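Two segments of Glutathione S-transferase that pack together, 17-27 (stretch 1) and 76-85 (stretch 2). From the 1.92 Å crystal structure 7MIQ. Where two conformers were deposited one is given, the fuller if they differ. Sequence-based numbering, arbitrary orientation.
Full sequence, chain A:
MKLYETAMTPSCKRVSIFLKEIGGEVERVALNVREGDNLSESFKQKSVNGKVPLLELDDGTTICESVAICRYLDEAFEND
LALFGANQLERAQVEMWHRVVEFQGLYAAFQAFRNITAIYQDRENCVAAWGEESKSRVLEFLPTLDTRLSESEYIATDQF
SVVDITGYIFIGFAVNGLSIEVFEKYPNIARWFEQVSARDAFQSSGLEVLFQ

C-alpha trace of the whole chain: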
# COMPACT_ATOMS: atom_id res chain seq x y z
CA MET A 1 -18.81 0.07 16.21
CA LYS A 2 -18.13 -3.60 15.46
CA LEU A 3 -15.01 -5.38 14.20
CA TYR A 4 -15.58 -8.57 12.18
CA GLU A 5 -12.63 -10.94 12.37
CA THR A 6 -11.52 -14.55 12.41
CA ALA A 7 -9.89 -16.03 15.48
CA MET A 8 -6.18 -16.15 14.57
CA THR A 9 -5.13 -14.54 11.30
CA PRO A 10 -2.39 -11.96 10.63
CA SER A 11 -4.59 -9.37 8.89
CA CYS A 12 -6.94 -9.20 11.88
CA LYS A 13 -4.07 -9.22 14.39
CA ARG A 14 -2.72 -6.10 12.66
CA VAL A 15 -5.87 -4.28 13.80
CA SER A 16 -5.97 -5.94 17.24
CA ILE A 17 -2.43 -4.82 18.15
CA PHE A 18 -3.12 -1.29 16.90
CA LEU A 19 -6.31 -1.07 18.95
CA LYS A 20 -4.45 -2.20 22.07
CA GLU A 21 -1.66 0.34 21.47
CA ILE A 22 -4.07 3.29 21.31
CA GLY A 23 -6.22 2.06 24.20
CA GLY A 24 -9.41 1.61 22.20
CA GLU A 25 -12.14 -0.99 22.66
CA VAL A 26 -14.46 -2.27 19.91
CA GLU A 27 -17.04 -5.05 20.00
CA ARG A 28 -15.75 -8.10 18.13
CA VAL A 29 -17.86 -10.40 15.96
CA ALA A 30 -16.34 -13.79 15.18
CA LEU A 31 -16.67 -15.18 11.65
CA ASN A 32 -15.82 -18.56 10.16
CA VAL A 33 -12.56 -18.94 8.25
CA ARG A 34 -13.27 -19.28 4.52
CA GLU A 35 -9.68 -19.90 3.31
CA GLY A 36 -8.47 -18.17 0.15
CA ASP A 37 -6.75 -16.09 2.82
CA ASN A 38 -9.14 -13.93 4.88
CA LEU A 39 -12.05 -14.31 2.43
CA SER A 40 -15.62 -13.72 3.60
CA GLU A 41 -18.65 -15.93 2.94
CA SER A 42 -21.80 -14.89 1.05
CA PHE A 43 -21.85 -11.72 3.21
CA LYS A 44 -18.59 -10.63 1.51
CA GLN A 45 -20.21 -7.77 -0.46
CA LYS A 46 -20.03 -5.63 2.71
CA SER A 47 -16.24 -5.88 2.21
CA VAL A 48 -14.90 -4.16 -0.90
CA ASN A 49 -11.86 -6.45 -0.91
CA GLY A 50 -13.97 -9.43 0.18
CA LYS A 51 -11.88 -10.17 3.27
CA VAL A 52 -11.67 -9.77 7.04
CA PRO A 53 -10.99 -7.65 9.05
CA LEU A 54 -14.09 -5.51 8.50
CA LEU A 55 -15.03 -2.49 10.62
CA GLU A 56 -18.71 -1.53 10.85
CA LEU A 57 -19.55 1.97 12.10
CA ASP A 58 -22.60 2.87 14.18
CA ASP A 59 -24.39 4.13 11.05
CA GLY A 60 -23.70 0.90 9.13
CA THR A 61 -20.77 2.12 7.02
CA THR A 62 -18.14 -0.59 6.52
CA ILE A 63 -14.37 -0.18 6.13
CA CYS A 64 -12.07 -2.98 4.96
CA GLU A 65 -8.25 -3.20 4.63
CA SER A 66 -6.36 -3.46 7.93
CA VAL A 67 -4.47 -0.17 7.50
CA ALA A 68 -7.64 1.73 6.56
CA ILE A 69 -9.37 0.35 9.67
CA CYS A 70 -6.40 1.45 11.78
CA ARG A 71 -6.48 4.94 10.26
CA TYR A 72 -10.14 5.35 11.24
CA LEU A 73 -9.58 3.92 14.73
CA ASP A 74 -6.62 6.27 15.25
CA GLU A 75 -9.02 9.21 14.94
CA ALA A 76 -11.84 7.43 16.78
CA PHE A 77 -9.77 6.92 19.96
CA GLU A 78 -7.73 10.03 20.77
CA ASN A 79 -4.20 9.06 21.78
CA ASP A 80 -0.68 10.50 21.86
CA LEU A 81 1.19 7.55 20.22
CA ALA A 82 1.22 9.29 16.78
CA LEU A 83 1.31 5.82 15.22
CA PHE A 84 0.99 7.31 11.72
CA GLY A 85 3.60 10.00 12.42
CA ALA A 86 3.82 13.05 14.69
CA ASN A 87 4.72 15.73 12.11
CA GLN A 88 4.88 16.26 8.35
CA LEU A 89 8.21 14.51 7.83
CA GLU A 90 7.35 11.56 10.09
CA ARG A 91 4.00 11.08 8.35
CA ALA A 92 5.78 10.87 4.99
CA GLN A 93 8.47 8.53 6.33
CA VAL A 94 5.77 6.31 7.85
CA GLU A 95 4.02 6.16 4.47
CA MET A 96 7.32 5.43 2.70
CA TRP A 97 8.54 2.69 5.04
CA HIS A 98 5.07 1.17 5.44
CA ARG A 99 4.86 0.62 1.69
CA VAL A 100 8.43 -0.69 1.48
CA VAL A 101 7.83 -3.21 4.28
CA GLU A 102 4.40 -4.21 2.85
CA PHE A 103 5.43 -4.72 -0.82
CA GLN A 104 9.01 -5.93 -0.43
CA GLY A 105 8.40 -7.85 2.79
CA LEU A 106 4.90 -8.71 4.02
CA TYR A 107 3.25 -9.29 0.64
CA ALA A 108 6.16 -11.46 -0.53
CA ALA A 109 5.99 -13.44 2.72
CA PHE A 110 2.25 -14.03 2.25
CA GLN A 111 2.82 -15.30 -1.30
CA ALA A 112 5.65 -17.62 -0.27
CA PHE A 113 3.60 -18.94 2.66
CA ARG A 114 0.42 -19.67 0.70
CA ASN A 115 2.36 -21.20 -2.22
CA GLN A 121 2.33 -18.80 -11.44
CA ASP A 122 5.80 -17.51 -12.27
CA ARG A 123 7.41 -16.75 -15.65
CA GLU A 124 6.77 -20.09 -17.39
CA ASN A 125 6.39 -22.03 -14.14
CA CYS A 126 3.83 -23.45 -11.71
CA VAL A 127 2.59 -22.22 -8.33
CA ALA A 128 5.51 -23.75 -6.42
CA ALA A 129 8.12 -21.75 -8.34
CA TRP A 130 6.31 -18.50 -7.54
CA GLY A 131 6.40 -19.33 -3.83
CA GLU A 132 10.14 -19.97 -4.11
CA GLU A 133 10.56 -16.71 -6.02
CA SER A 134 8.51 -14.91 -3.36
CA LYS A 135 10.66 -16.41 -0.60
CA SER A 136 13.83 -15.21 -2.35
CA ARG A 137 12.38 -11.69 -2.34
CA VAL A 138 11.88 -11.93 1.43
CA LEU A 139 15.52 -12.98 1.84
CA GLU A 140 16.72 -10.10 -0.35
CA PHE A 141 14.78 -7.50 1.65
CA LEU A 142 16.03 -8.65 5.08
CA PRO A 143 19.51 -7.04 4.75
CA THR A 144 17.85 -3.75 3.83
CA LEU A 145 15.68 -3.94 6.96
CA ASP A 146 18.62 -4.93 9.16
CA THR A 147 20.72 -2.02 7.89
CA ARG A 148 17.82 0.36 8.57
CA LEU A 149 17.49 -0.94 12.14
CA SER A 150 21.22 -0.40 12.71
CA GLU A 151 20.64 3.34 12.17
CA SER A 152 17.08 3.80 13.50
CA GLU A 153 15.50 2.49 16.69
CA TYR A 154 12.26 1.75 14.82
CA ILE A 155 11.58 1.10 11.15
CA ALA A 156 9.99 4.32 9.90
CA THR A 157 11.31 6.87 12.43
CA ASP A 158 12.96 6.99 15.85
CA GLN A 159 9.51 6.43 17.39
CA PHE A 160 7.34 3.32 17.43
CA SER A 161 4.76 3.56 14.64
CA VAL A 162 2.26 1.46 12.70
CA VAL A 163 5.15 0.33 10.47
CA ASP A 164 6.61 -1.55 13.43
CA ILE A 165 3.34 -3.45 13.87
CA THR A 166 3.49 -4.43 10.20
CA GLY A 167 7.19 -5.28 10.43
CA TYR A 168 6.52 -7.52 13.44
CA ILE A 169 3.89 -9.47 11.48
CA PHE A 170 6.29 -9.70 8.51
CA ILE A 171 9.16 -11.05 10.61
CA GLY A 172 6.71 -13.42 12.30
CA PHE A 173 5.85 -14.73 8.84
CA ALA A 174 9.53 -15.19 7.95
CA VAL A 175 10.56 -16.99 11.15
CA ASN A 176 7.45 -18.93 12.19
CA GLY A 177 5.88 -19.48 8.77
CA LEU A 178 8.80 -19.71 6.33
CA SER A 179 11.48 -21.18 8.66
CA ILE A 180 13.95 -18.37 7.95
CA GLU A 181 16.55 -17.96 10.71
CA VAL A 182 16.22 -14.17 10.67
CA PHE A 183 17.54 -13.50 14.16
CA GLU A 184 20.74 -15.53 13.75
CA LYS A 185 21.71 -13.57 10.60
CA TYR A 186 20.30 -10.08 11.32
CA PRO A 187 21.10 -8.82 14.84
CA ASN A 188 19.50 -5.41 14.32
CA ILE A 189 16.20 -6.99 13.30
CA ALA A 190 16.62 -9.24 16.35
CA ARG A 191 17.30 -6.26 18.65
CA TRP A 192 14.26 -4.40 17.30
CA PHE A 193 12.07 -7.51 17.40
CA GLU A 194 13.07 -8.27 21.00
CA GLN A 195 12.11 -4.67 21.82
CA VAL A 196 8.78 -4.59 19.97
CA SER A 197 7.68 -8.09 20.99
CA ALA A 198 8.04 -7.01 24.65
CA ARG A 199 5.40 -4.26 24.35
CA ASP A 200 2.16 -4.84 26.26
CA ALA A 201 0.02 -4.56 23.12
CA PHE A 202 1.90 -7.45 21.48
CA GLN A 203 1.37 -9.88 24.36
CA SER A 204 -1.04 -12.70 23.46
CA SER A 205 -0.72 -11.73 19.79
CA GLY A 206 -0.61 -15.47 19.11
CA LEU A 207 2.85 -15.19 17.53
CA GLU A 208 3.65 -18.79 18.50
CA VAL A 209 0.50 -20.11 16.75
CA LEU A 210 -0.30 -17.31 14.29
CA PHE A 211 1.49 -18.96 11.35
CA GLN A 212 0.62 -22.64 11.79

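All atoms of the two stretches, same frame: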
# COMPACT_ATOMS: atom_id res chain seq x y z
N ILE A 17 -3.59 -5.42 17.48
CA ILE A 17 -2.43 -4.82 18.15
C ILE A 17 -2.54 -3.30 18.14
O ILE A 17 -2.27 -2.64 19.14
CB ILE A 17 -1.14 -5.30 17.47
CG1 ILE A 17 -0.97 -6.82 17.65
CG2 ILE A 17 0.07 -4.55 18.02
CD1 ILE A 17 0.12 -7.40 16.76
N PHE A 18 -2.95 -2.73 17.00
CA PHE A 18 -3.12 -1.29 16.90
C PHE A 18 -4.14 -0.78 17.90
O PHE A 18 -3.92 0.22 18.59
CB PHE A 18 -3.53 -0.93 15.47
CG PHE A 18 -3.47 0.54 15.15
CD1 PHE A 18 -4.49 1.39 15.53
CD2 PHE A 18 -2.39 1.06 14.45
CE1 PHE A 18 -4.44 2.75 15.22
CE2 PHE A 18 -2.33 2.41 14.14
CZ PHE A 18 -3.35 3.25 14.53
N LEU A 19 -5.28 -1.48 18.01
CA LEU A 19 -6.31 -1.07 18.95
C LEU A 19 -5.80 -1.11 20.38
O LEU A 19 -6.09 -0.21 21.18
CB LEU A 19 -7.54 -1.96 18.77
CG LEU A 19 -8.88 -1.44 19.28
CD1 LEU A 19 -9.17 -0.06 18.71
CD2 LEU A 19 -9.98 -2.41 18.89
N LYS A 20 -5.02 -2.14 20.73
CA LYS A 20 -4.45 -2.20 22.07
C LYS A 20 -3.46 -1.06 22.31
O LYS A 20 -3.43 -0.49 23.40
CB LYS A 20 -3.77 -3.55 22.30
CG LYS A 20 -4.71 -4.67 22.71
CD LYS A 20 -3.95 -5.97 22.92
CE LYS A 20 -4.88 -7.09 23.37
NZ LYS A 20 -4.17 -8.40 23.45
N GLU A 21 -2.64 -0.73 21.31
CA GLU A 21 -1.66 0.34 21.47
C GLU A 21 -2.34 1.66 21.82
O GLU A 21 -1.91 2.38 22.73
CB GLU A 21 -0.81 0.50 20.20
CG GLU A 21 0.29 -0.54 20.03
CD GLU A 21 1.45 -0.36 21.01
OE1 GLU A 21 1.56 0.73 21.63
OE2 GLU A 21 2.25 -1.30 21.16
N ILE A 22 -3.43 2.00 21.11
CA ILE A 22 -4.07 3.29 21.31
C ILE A 22 -5.09 3.27 22.44
O ILE A 22 -5.68 4.32 22.74
CB ILE A 22 -4.73 3.79 20.01
CG1 ILE A 22 -5.89 2.87 19.60
CG2 ILE A 22 -3.69 3.89 18.90
CD1 ILE A 22 -6.59 3.33 18.33
N GLY A 23 -5.32 2.12 23.07
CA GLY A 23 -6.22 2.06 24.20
C GLY A 23 -7.68 2.09 23.84
O GLY A 23 -8.51 2.51 24.66
N GLY A 24 -8.04 1.65 22.63
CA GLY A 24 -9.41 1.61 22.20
C GLY A 24 -10.04 0.25 22.43
O GLY A 24 -9.36 -0.76 22.57
N GLU A 25 -11.37 0.24 22.46
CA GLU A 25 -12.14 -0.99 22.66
C GLU A 25 -13.30 -1.00 21.68
O GLU A 25 -14.07 -0.04 21.62
CB GLU A 25 -12.65 -1.10 24.09
CG GLU A 25 -13.43 -2.37 24.37
CD GLU A 25 -13.99 -2.41 25.78
OE1 GLU A 25 -13.83 -1.42 26.52
OE2 GLU A 25 -14.59 -3.44 26.16
N VAL A 26 -13.43 -2.10 20.94
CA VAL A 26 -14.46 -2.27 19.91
C VAL A 26 -15.06 -3.66 20.04
O VAL A 26 -14.33 -4.64 20.22
CB VAL A 26 -13.89 -2.06 18.49
CG1 VAL A 26 -14.95 -2.34 17.43
CG2 VAL A 26 -13.34 -0.65 18.33
N GLU A 27 -16.39 -3.76 19.93
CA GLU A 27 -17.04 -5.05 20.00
C GLU A 27 -16.60 -5.93 18.83
O GLU A 27 -16.58 -5.48 17.68
CB GLU A 27 -18.56 -4.90 19.98
CG GLU A 27 -19.30 -6.23 19.91
CD GLU A 27 -20.81 -6.07 19.84
OE1 GLU A 27 -21.33 -5.05 20.33
OE2 GLU A 27 -21.48 -6.97 19.29
N ALA A 76 -10.70 7.73 15.93
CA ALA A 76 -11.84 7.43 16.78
C ALA A 76 -11.46 7.42 18.26
O ALA A 76 -12.26 7.81 19.11
CB ALA A 76 -12.46 6.09 16.39
N PHE A 77 -10.24 6.98 18.58
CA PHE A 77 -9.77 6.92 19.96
C PHE A 77 -8.56 7.84 20.10
O PHE A 77 -7.44 7.45 19.77
CB PHE A 77 -9.43 5.48 20.35
CG PHE A 77 -10.59 4.54 20.23
CD1 PHE A 77 -11.56 4.50 21.21
CD2 PHE A 77 -10.72 3.72 19.13
CE1 PHE A 77 -12.65 3.66 21.10
CE2 PHE A 77 -11.79 2.86 19.01
CZ PHE A 77 -12.76 2.83 20.00
N GLU A 78 -8.80 9.05 20.59
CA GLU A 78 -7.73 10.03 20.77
C GLU A 78 -6.61 9.44 21.61
O GLU A 78 -6.85 8.83 22.65
CB GLU A 78 -8.28 11.30 21.43
CG GLU A 78 -7.24 12.37 21.66
CD GLU A 78 -7.84 13.67 22.15
OE1 GLU A 78 -9.02 13.67 22.56
OE2 GLU A 78 -7.13 14.70 22.13
N ASN A 79 -5.37 9.63 21.14
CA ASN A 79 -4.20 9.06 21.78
C ASN A 79 -2.99 9.90 21.38
O ASN A 79 -3.05 10.66 20.42
CB ASN A 79 -4.00 7.60 21.38
CG ASN A 79 -3.60 7.45 19.93
OD1 ASN A 79 -2.41 7.45 19.60
ND2 ASN A 79 -4.58 7.35 19.04
N ASP A 80 -1.90 9.73 22.12
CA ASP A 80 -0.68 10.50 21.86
C ASP A 80 0.46 9.63 21.33
O ASP A 80 1.63 10.03 21.43
CB ASP A 80 -0.25 11.26 23.12
CG ASP A 80 0.34 10.34 24.17
OD1 ASP A 80 -0.11 9.18 24.28
OD2 ASP A 80 1.25 10.79 24.90
N LEU A 81 0.15 8.46 20.78
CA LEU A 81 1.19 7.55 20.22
C LEU A 81 1.68 8.05 18.86
O LEU A 81 2.69 7.52 18.40
CB LEU A 81 0.58 6.15 20.09
CG LEU A 81 0.60 5.21 21.30
CD1 LEU A 81 2.01 4.75 21.66
CD2 LEU A 81 -0.12 5.78 22.51
N ALA A 82 0.91 8.89 18.16
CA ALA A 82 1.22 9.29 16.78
C ALA A 82 1.68 8.11 15.92
O ALA A 82 2.73 8.14 15.29
CB ALA A 82 2.26 10.41 16.77
N LEU A 83 0.88 7.03 15.91
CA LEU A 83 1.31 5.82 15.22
C LEU A 83 1.46 6.01 13.71
O LEU A 83 2.18 5.24 13.07
CB LEU A 83 0.34 4.66 15.51
CG LEU A 83 0.37 4.12 16.94
CD1 LEU A 83 -0.52 2.90 17.10
CD2 LEU A 83 1.80 3.81 17.39
N PHE A 84 0.79 7.00 13.13
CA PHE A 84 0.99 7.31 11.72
C PHE A 84 1.98 8.44 11.50
O PHE A 84 2.21 8.84 10.35
CB PHE A 84 -0.35 7.65 11.05
CG PHE A 84 -1.19 6.45 10.73
CD1 PHE A 84 -0.92 5.68 9.61
CD2 PHE A 84 -2.25 6.08 11.55
CE1 PHE A 84 -1.69 4.56 9.31
CE2 PHE A 84 -3.02 4.96 11.26
CZ PHE A 84 -2.74 4.20 10.14
N GLY A 85 2.60 8.96 12.56
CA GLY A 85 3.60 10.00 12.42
C GLY A 85 3.19 11.27 13.13
O GLY A 85 2.03 11.68 13.05

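Packing of segment 17-27, the end of a helix and the chain that leaves it, against segment 76-85, an irregular run that follows another helix. The contact buries 526 Å², both sides summed, and no hydrogen bond crosses it; apolar side chains and ring faces do the work. Ile17 is buried but out of reach of the second segment. Phe18, chi1 t, brings the end of its ring to the partner: Leu83 CD1 lies over one face, 3.8 Å from the Phe18 ring centroid, in a CH-pi contact, while Phe18 CZ meets Phe84 CE2 at 3.7 Å. The two phenyl rings are oblique, their planes at 49°. Leu19 reaches Phe77 through CD1, 3.9 Å from Phe77 CE2, whereas Lys20 is exposed and takes no part. Glu21 points toward the second segment and packs along its length: Glu21 CB is 3.9 Å from Leu83 CD1, Glu21 OE1 4.0 Å from Leu81 CD1, and the backbone Glu21 O 3.8 Å from Leu81 CD2. Its carboxylate oxygens are hydrogen-bonded elsewhere in the structure. Ile22, chi1 p, is buried and touches several partners: Ile22 CG2 sits 3.6 Å from Asn79 ND2 and 3.8 Å from Leu83 CD1, and Ile22 CD1 lies 4.1 Å from Phe77 CB. Apolar Phe18, Leu19 and Ile22 suit buried positions that need no polar partner across the contact. The Asn79 amide can lie against this apolar surface with its polar atoms satisfied: Asn79 ND2 donates to Phe77 O (3.0 Å) and also bonds just outside the two segments, and Asn79 OD1 accepts from Leu81 N (3.0 Å). Gly23 leaves the helix with positive phi, which favours glycine, in a Schellman motif closed by Gly23 N to Lys20 O (3.2 Å) and Gly24 N to Leu19 O (3.1 Å). Beyond this turn Gly24 lies over a face of Phe77: Gly24 CA stands 3.7 Å from the Phe77 ring centroid, 12° off the ring normal. Glycine suits the place closely, since an ideal CB here would lie 2.6 Å from Phe77 CD2, a clash. Glu25 directs its CB away and is exposed, while its backbone makes the contact, with Glu25 O 3.5 Å from Phe77 CZ. Val26, buried, lies at the edge of the ring near its plane, its CG2 3.9 Å from Phe77 CE2. Phe77 thus contacts Leu19, Ile22, Gly24, Glu25 and Val26, and has the largest covered area of any residue here.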